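Local coordinates for NAD-dependent epimerase/dehydratase (Methanobrevibacter ruminantium, PDB 6DNT), which probably interconverts UDP-N-acetylglucosamine and its C4 epimer with the help of bound NAD, and also binds UDP-N-acetylmuramic acid, at residues A[145-150]-A[264-269]; A[227-232]-A[292-297]. All blocks are in the same frame, centred on the assembly; numbering follows the deposited sequence. Where two conformers were deposited one is given.

How the contacts relate
The two contacts lie on opposite sides of the chain's centre. Their centres are about 41 Å apart, and their nearest atoms are about 28 Å apart. Contact 1 belongs to the large mixed sheet of the NAD-binding, Rossmann-type part. It bridges strands 147-153 and 267-271, both of which pair with strand 199-208. Contact 2 joins the end of helix 221-230 to the loop before strand 297-299, near a small parallel sheet of strands 236-238 and 297-299. Along the chain the segments alternate: 145-150, 227-232, 264-269, 292-297. The chain therefore leaves the main sheet, returns to it and leaves again. Both contacts lie away from the annotated binding sites.

Contact 1: A[145-150]-A[264-269]; sequences IKKVIF and DYNGVI
Lys147 reaches toward the 264-269 segment and meets it through the end of its chain, CE and NZ. Its CG lies anti to the backbone N (chi1 -162°), and bends at chi2 and chi4 then carry NZ to the carbonyl of Tyr265. The NZ to Tyr265 O hydrogen bond is 2.6 Å long. NZ comes from beyond the oxygen at a C=O...N angle of 150°, tilted 22° from the carbonyl plane. Lys147 CE is also close to Tyr265 O, at 3.2 Å. Strand 147-153 and strand 267-271 each pair in parallel with strand 199-208 of the Rossmann-type sheet, and Lys147 touches Val200 of that middle strand on its way across. NZ also bonds Ser260 O and Ser263 O near the end of helix 250-262, carbonyls that probably suit its positive charge. The Asn266 side chain slants across that of Lys147, with OD1 3.9 Å from Lys147 CE. A water accepts from Lys147 NZ at 2.8 Å, so four acceptors share three N-H groups. It lies 3.0 Å from Asn266 OD1, which also accepts from Tyr199 N. A leucine in place of Lys147 would probably leave the Tyr265, Ser260 and Ser263 carbonyls without their shared donor.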
ATOM      1  N   ILE A 145      20.415  -2.118  -9.517  1.00 18.95           N
ATOM      2  CA  ILE A 145      20.339  -3.513  -9.073  1.00 19.05           C
ATOM      3  C   ILE A 145      19.560  -4.305 -10.127  1.00 19.13           C
ATOM      4  O   ILE A 145      18.526  -3.837 -10.614  1.00 20.22           O
ATOM      5  CB  ILE A 145      19.632  -3.569  -7.687  1.00 19.03           C
ATOM      6  CG1 ILE A 145      20.556  -2.992  -6.596  1.00 19.23           C
ATOM      7  CG2 ILE A 145      19.152  -4.975  -7.317  1.00 19.11           C
ATOM      8  CD1 ILE A 145      21.876  -3.697  -6.401  1.00 19.82           C
ATOM      9  N   LYS A 146      20.076  -5.474 -10.508  1.00 18.35           N
ATOM     10  CA  LYS A 146      19.457  -6.266 -11.580  1.00 19.45           C
ATOM     11  C   LYS A 146      18.086  -6.768 -11.182  1.00 17.75           C
ATOM     12  O   LYS A 146      17.177  -6.797 -12.005  1.00 17.80           O
ATOM     13  CB  LYS A 146      20.333  -7.450 -11.998  1.00 21.85           C
ATOM     14  CG  LYS A 146      21.575  -7.026 -12.759  1.00 27.12           C
ATOM     15  CD  LYS A 146      22.531  -8.201 -12.961  1.00 30.53           C
ATOM     16  CE  LYS A 146      23.913  -7.728 -13.401  1.00 33.94           C
ATOM     17  NZ  LYS A 146      24.590  -6.874 -12.381  1.00 34.62           N
ATOM     18  N   LYS A 147      17.927  -7.169  -9.921  1.00 15.70           N
ATOM     19  CA  LYS A 147      16.621  -7.638  -9.464  1.00 14.83           C
ATOM     20  C   LYS A 147      16.494  -7.547  -7.953  1.00 13.18           C
ATOM     21  O   LYS A 147      17.454  -7.835  -7.228  1.00 12.46           O
ATOM     22  CB  LYS A 147      16.399  -9.077  -9.898  1.00 16.45           C
ATOM     23  CG  LYS A 147      14.944  -9.527  -9.860  1.00 18.17           C
ATOM     24  CD  LYS A 147      14.422  -9.823 -11.241  1.00 19.85           C
ATOM     25  CE  LYS A 147      13.107 -10.549 -11.182  0.80 20.75           C
ATOM     26  NZ  LYS A 147      13.063 -11.666 -12.161  0.80 22.23           N
ATOM     27  N   VAL A 148      15.280  -7.231  -7.495  0.50 12.21           N
ATOM     28  CA  VAL A 148      14.896  -7.285  -6.086  0.50 11.88           C
ATOM     29  C   VAL A 148      13.956  -8.479  -5.904  0.50 11.30           C
ATOM     30  O   VAL A 148      13.025  -8.626  -6.695  0.50 10.91           O
ATOM     31  CB  VAL A 148      14.134  -6.008  -5.691  0.50 11.99           C
ATOM     32  CG1 VAL A 148      13.547  -6.144  -4.288  0.50 12.11           C
ATOM     33  CG2 VAL A 148      15.031  -4.779  -5.811  0.50 12.24           C
ATOM     34  N   ILE A 149      14.177  -9.330  -4.898  0.80 11.28           N
ATOM     35  CA  ILE A 149      13.285 -10.451  -4.655  0.80 11.26           C
ATOM     36  C   ILE A 149      12.697 -10.132  -3.288  0.80 10.86           C
ATOM     37  O   ILE A 149      13.424 -10.114  -2.303  0.80 11.01           O
ATOM     38  CB  ILE A 149      14.019 -11.797  -4.700  0.80 12.20           C
ATOM     39  CG1 ILE A 149      14.804 -11.959  -6.025  0.80 12.64           C
ATOM     40  CG2 ILE A 149      13.000 -12.921  -4.541  0.80 12.44           C
ATOM     41  CD1 ILE A 149      16.175 -11.299  -6.042  0.80 13.62           C
ATOM     42  N   PHE A 150      11.396  -9.846  -3.253  1.00 10.15           N
ATOM     43  CA  PHE A 150      10.715  -9.362  -2.047  1.00 10.23           C
ATOM     44  C   PHE A 150       9.844 -10.455  -1.426  1.00 10.15           C
ATOM     45  O   PHE A 150       9.107 -11.118  -2.130  1.00 10.52           O
ATOM     46  CB  PHE A 150       9.823  -8.164  -2.393  1.00 10.26           C
ATOM     47  CG  PHE A 150       8.998  -7.675  -1.237  1.00 10.13           C
ATOM     48  CD1 PHE A 150       9.604  -7.213  -0.080  1.00 10.43           C
ATOM     49  CD2 PHE A 150       7.605  -7.716  -1.284  1.00 10.18           C
ATOM     50  CE1 PHE A 150       8.850  -6.793   1.002  1.00 10.44           C
ATOM     51  CE2 PHE A 150       6.847  -7.293  -0.200  1.00 10.29           C
ATOM     52  CZ  PHE A 150       7.461  -6.830   0.938  1.00 10.34           C
ATOM     53  N   ASP A 264      13.636 -13.929 -15.912  0.80 26.97           N
ATOM     54  CA  ASP A 264      13.312 -12.671 -16.603  0.80 27.71           C
ATOM     55  C   ASP A 264      11.937 -12.121 -16.222  0.80 25.62           C
ATOM     56  O   ASP A 264      11.568 -11.028 -16.649  0.80 25.94           O
ATOM     57  CB  ASP A 264      13.375 -12.845 -18.131  0.80 30.69           C
ATOM     58  CG  ASP A 264      14.802 -12.951 -18.662  0.80 33.01           C
ATOM     59  OD1 ASP A 264      15.760 -12.495 -17.994  0.80 34.66           O
ATOM     60  OD2 ASP A 264      14.960 -13.488 -19.780  0.80 38.06           O
ATOM     61  N   TYR A 265      11.182 -12.866 -15.422  1.00 23.93           N
ATOM     62  CA  TYR A 265       9.841 -12.462 -15.032  1.00 22.76           C
ATOM     63  C   TYR A 265       9.854 -11.321 -14.002  1.00 20.26           C
ATOM     64  O   TYR A 265      10.648 -11.340 -13.063  1.00 20.99           O
ATOM     65  CB  TYR A 265       9.102 -13.674 -14.462  1.00 24.37           C
ATOM     66  CG  TYR A 265       7.710 -13.373 -13.993  1.00 25.21           C
ATOM     67  CD1 TYR A 265       6.664 -13.210 -14.898  1.00 27.00           C
ATOM     68  CD2 TYR A 265       7.434 -13.254 -12.637  1.00 26.21           C
ATOM     69  CE1 TYR A 265       5.373 -12.932 -14.457  1.00 27.94           C
ATOM     70  CE2 TYR A 265       6.160 -12.970 -12.192  1.00 26.62           C
ATOM     71  CZ  TYR A 265       5.137 -12.817 -13.090  1.00 27.26           C
ATOM     72  OH  TYR A 265       3.878 -12.550 -12.607  1.00 31.10           O
ATOM     73  N   ASN A 266       8.983 -10.336 -14.200  1.00 18.90           N
ATOM     74  CA  ASN A 266       8.700  -9.314 -13.181  1.00 18.83           C
ATOM     75  C   ASN A 266       7.259  -9.427 -12.750  1.00 17.55           C
ATOM     76  O   ASN A 266       6.366  -9.471 -13.590  1.00 16.96           O
ATOM     77  CB  ASN A 266       8.927  -7.906 -13.716  1.00 19.84           C
ATOM     78  CG  ASN A 266      10.358  -7.669 -14.086  1.00 21.32           C
ATOM     79  OD1 ASN A 266      11.242  -7.759 -13.240  1.00 21.90           O
ATOM     80  ND2 ASN A 266      10.610  -7.405 -15.371  1.00 22.97           N
ATOM     81  N   GLY A 267       7.010  -9.439 -11.443  1.00 15.68           N
ATOM     82  CA  GLY A 267       5.631  -9.504 -10.962  1.00 15.35           C
ATOM     83  C   GLY A 267       5.528 -10.239  -9.649  1.00 14.98           C
ATOM     84  O   GLY A 267       6.502 -10.310  -8.897  1.00 13.87           O
ATOM     85  N   VAL A 268       4.349 -10.798  -9.405  1.00 15.00           N
ATOM     86  CA  VAL A 268       4.009 -11.394  -8.106  1.00 15.51           C
ATOM     87  C   VAL A 268       3.656 -12.862  -8.315  1.00 15.04           C
ATOM     88  O   VAL A 268       2.959 -13.195  -9.280  1.00 16.18           O
ATOM     89  CB  VAL A 268       2.888 -10.609  -7.373  1.00 16.69           C
ATOM     90  CG1 VAL A 268       1.594 -10.536  -8.176  1.00 18.35           C
ATOM     91  CG2 VAL A 268       2.613 -11.202  -5.999  1.00 16.98           C
ATOM     92  N   ILE A 269       4.168 -13.731  -7.441  0.70 14.67           N
ATOM     93  CA  ILE A 269       3.978 -15.184  -7.564  0.70 14.79           C
ATOM     94  C   ILE A 269       3.695 -15.773  -6.181  0.70 14.02           C
ATOM     95  O   ILE A 269       4.404 -15.476  -5.235  0.70 13.55           O
ATOM     96  CB  ILE A 269       5.238 -15.880  -8.133  0.70 15.84           C
ATOM     97  CG1 ILE A 269       5.626 -15.310  -9.503  0.70 16.51           C
ATOM     98  CG2 ILE A 269       5.025 -17.380  -8.248  0.70 17.09           C
ATOM     99  CD1 ILE A 269       6.989 -15.777  -9.976  0.70 16.62           C
TER
HETATM  100  O   HOH W   1      13.165  -9.818 -14.202  1.00 39.39           O

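Contact 2: A[227-232]-A[292-297]; sequences SAILNG and SDIDVK
Ile294 reaches toward the end of helix 221-230 and touches Ile229 there, and Ser292 lies against the same isoleucine. The helix finishes in a Schellman motif. Gly232 has positive phi and is the first residue to leave helical geometry, and its N bonds back to Ile229 O at 3.0 Å. From there the chain runs on into strand 236-238, which pairs in parallel with strand 297-299, so the two segments lead into neighbouring strands of the same small sheet.

In the tight part methyl groups lie against oxygens and backbone as well as against each other. Ile229 CG2 lies anti to the backbone N and is the branch that touches the loop, 3.5 Å from Ser292 OG. On Ile294, CD1 does the touching. This CD1 sits 3.7 Å from Ile229 O. It is 4.3 Å from Ile229 CG2, a looser approach. The methyl thus fits against the backbone of the last turn as well as against the side chain. Ile229 is buried: it also packs on Ile286 and Ser287 of helix 279-289 and on Leu290. Its side chain is about 11 Å from the bound UDP-N-acetylmuramic acid, too far to touch it.

The outer side is looser. Gly232 is at the open edge, where its CA still meets Ile294 CD1 at 3.9 Å. Asp295, also exposed, receives a hydrogen bond at its backbone O from Ser234 OG, which ties the loop to the chain just after the helix. Within the loop, Asp295 OD1 accepts from Val296 N at 2.8 Å, from above the carboxylate plane. Ser292 makes an ST turn that fixes its hydroxyl beside Ile229 CG2: its OG accepts from Ile294 N at 3.1 Å, with an N-H...O angle of 159°.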
ATOM      1  N   SER A 227       7.581 -28.578  19.480  0.50 13.65           N
ATOM      2  CA  SER A 227       8.173 -28.158  20.743  0.50 13.97           C
ATOM      3  C   SER A 227       7.405 -28.749  21.919  0.50 14.11           C
ATOM      4  O   SER A 227       8.006 -29.342  22.810  0.50 13.60           O
ATOM      5  CB  SER A 227       8.230 -26.635  20.843  0.50 14.07           C
ATOM      6  OG  SER A 227       8.968 -26.231  21.984  0.50 14.03           O
ATOM      7  N   ALA A 228       6.074 -28.648  21.875  1.00 14.18           N
ATOM      8  CA  ALA A 228       5.228 -29.186  22.948  1.00 14.28           C
ATOM      9  C   ALA A 228       5.512 -30.672  23.169  1.00 13.75           C
ATOM     10  O   ALA A 228       5.810 -31.084  24.294  1.00 13.76           O
ATOM     11  CB  ALA A 228       3.764 -28.963  22.640  1.00 14.60           C
ATOM     12  N   ILE A 229       5.465 -31.442  22.094  1.00 13.75           N
ATOM     13  CA  ILE A 229       5.642 -32.891  22.170  1.00 14.91           C
ATOM     14  C   ILE A 229       7.042 -33.216  22.699  1.00 15.45           C
ATOM     15  O   ILE A 229       7.185 -34.056  23.592  1.00 15.37           O
ATOM     16  CB  ILE A 229       5.344 -33.584  20.830  1.00 15.26           C
ATOM     17  CG1 ILE A 229       3.847 -33.509  20.501  1.00 15.86           C
ATOM     18  CG2 ILE A 229       5.811 -35.038  20.835  1.00 15.70           C
ATOM     19  CD1 ILE A 229       3.523 -33.833  19.058  1.00 17.02           C
ATOM     20  N   LEU A 230       8.066 -32.514  22.214  1.00 16.02           N
ATOM     21  CA  LEU A 230       9.435 -32.753  22.713  1.00 16.95           C
ATOM     22  C   LEU A 230       9.635 -32.403  24.178  1.00 18.20           C
ATOM     23  O   LEU A 230      10.470 -33.030  24.863  1.00 19.41           O
ATOM     24  CB  LEU A 230      10.469 -31.994  21.862  1.00 16.39           C
ATOM     25  CG  LEU A 230      10.668 -32.506  20.441  1.00 16.69           C
ATOM     26  CD1 LEU A 230      11.584 -31.556  19.674  1.00 17.08           C
ATOM     27  CD2 LEU A 230      11.214 -33.923  20.385  1.00 17.25           C
ATOM     28  N   ASN A 231       8.884 -31.415  24.663  1.00 18.71           N
ATOM     29  CA  ASN A 231       8.891 -31.027  26.062  1.00 19.85           C
ATOM     30  C   ASN A 231       7.929 -31.843  26.931  1.00 18.99           C
ATOM     31  O   ASN A 231       7.812 -31.560  28.116  1.00 19.65           O
ATOM     32  CB  ASN A 231       8.550 -29.544  26.212  1.00 22.12           C
ATOM     33  CG  ASN A 231       9.714 -28.633  25.865  1.00 25.35           C
ATOM     34  OD1 ASN A 231      10.880 -28.914  26.194  1.00 27.72           O
ATOM     35  ND2 ASN A 231       9.401 -27.508  25.249  1.00 28.64           N
ATOM     36  N   GLY A 232       7.256 -32.832  26.347  1.00 18.26           N
ATOM     37  CA  GLY A 232       6.358 -33.719  27.085  1.00 18.52           C
ATOM     38  C   GLY A 232       5.052 -33.068  27.494  1.00 18.65           C
ATOM     39  O   GLY A 232       4.471 -33.438  28.520  1.00 19.07           O
ATOM     40  N   SER A 292       4.530 -40.425  19.225  1.00 17.80           N
ATOM     41  CA  SER A 292       3.997 -39.797  20.426  1.00 18.03           C
ATOM     42  C   SER A 292       2.558 -40.211  20.689  1.00 17.30           C
ATOM     43  O   SER A 292       1.741 -40.215  19.781  1.00 17.87           O
ATOM     44  CB  SER A 292       4.037 -38.273  20.285  1.00 18.11           C
ATOM     45  OG  SER A 292       3.463 -37.628  21.418  1.00 18.13           O
ATOM     46  N   ASP A 293       2.275 -40.520  21.954  1.00 17.25           N
ATOM     47  CA  ASP A 293       0.910 -40.749  22.440  1.00 17.79           C
ATOM     48  C   ASP A 293       0.356 -39.562  23.250  1.00 16.74           C
ATOM     49  O   ASP A 293      -0.690 -39.675  23.905  1.00 15.82           O
ATOM     50  CB  ASP A 293       0.887 -42.038  23.270  1.00 19.49           C
ATOM     51  CG  ASP A 293       1.091 -43.268  22.414  1.00 22.06           C
ATOM     52  OD1 ASP A 293       0.441 -43.372  21.355  1.00 24.41           O
ATOM     53  OD2 ASP A 293       1.902 -44.124  22.791  1.00 26.16           O
ATOM     54  N   ILE A 294       1.040 -38.414  23.192  1.00 15.57           N
ATOM     55  CA  ILE A 294       0.556 -37.204  23.834  1.00 15.49           C
ATOM     56  C   ILE A 294      -0.641 -36.701  23.022  1.00 15.59           C
ATOM     57  O   ILE A 294      -0.544 -36.557  21.806  1.00 16.49           O
ATOM     58  CB  ILE A 294       1.656 -36.114  23.884  1.00 15.19           C
ATOM     59  CG1 ILE A 294       2.792 -36.550  24.823  1.00 15.15           C
ATOM     60  CG2 ILE A 294       1.091 -34.771  24.328  1.00 15.29           C
ATOM     61  CD1 ILE A 294       4.069 -35.745  24.692  1.00 15.67           C
ATOM     62  N   ASP A 295      -1.760 -36.429  23.680  1.00 15.66           N
ATOM     63  CA  ASP A 295      -2.930 -35.942  22.969  1.00 16.69           C
ATOM     64  C   ASP A 295      -2.936 -34.416  22.875  1.00 15.48           C
ATOM     65  O   ASP A 295      -2.198 -33.733  23.572  1.00 14.43           O
ATOM     66  CB  ASP A 295      -4.229 -36.451  23.593  1.00 19.27           C
ATOM     67  CG  ASP A 295      -5.355 -36.643  22.551  0.80 21.97           C
ATOM     68  OD1 ASP A 295      -5.218 -36.235  21.354  0.80 22.93           O
ATOM     69  OD2 ASP A 295      -6.399 -37.193  22.945  0.80 26.48           O
ATOM     70  N   VAL A 296      -3.781 -33.919  21.972  1.00 14.77           N
ATOM     71  CA  VAL A 296      -3.953 -32.495  21.723  1.00 14.57           C
ATOM     72  C   VAL A 296      -5.203 -31.998  22.441  1.00 14.58           C
ATOM     73  O   VAL A 296      -6.179 -32.748  22.588  1.00 15.92           O
ATOM     74  CB  VAL A 296      -4.007 -32.209  20.197  1.00 14.83           C
ATOM     75  CG1 VAL A 296      -5.253 -32.770  19.526  1.00 14.96           C
ATOM     76  CG2 VAL A 296      -3.898 -30.719  19.928  1.00 14.97           C
ATOM     77  N   LYS A 297      -5.167 -30.755  22.900  1.00 13.91           N
ATOM     78  CA  LYS A 297      -6.289 -30.110  23.561  1.00 14.05           C
ATOM     79  C   LYS A 297      -6.940 -29.172  22.550  1.00 14.70           C
ATOM     80  O   LYS A 297      -6.281 -28.704  21.614  1.00 14.04           O
ATOM     81  CB  LYS A 297      -5.827 -29.338  24.790  1.00 14.25           C
ATOM     82  CG  LYS A 297      -5.210 -30.247  25.851  1.00 14.17           C
ATOM     83  CD  LYS A 297      -4.699 -29.518  27.069  1.00 14.33           C
ATOM     84  CE  LYS A 297      -3.469 -28.692  26.731  1.00 14.44           C
ATOM     85  NZ  LYS A 297      -2.968 -27.947  27.894  1.00 13.95           N
TER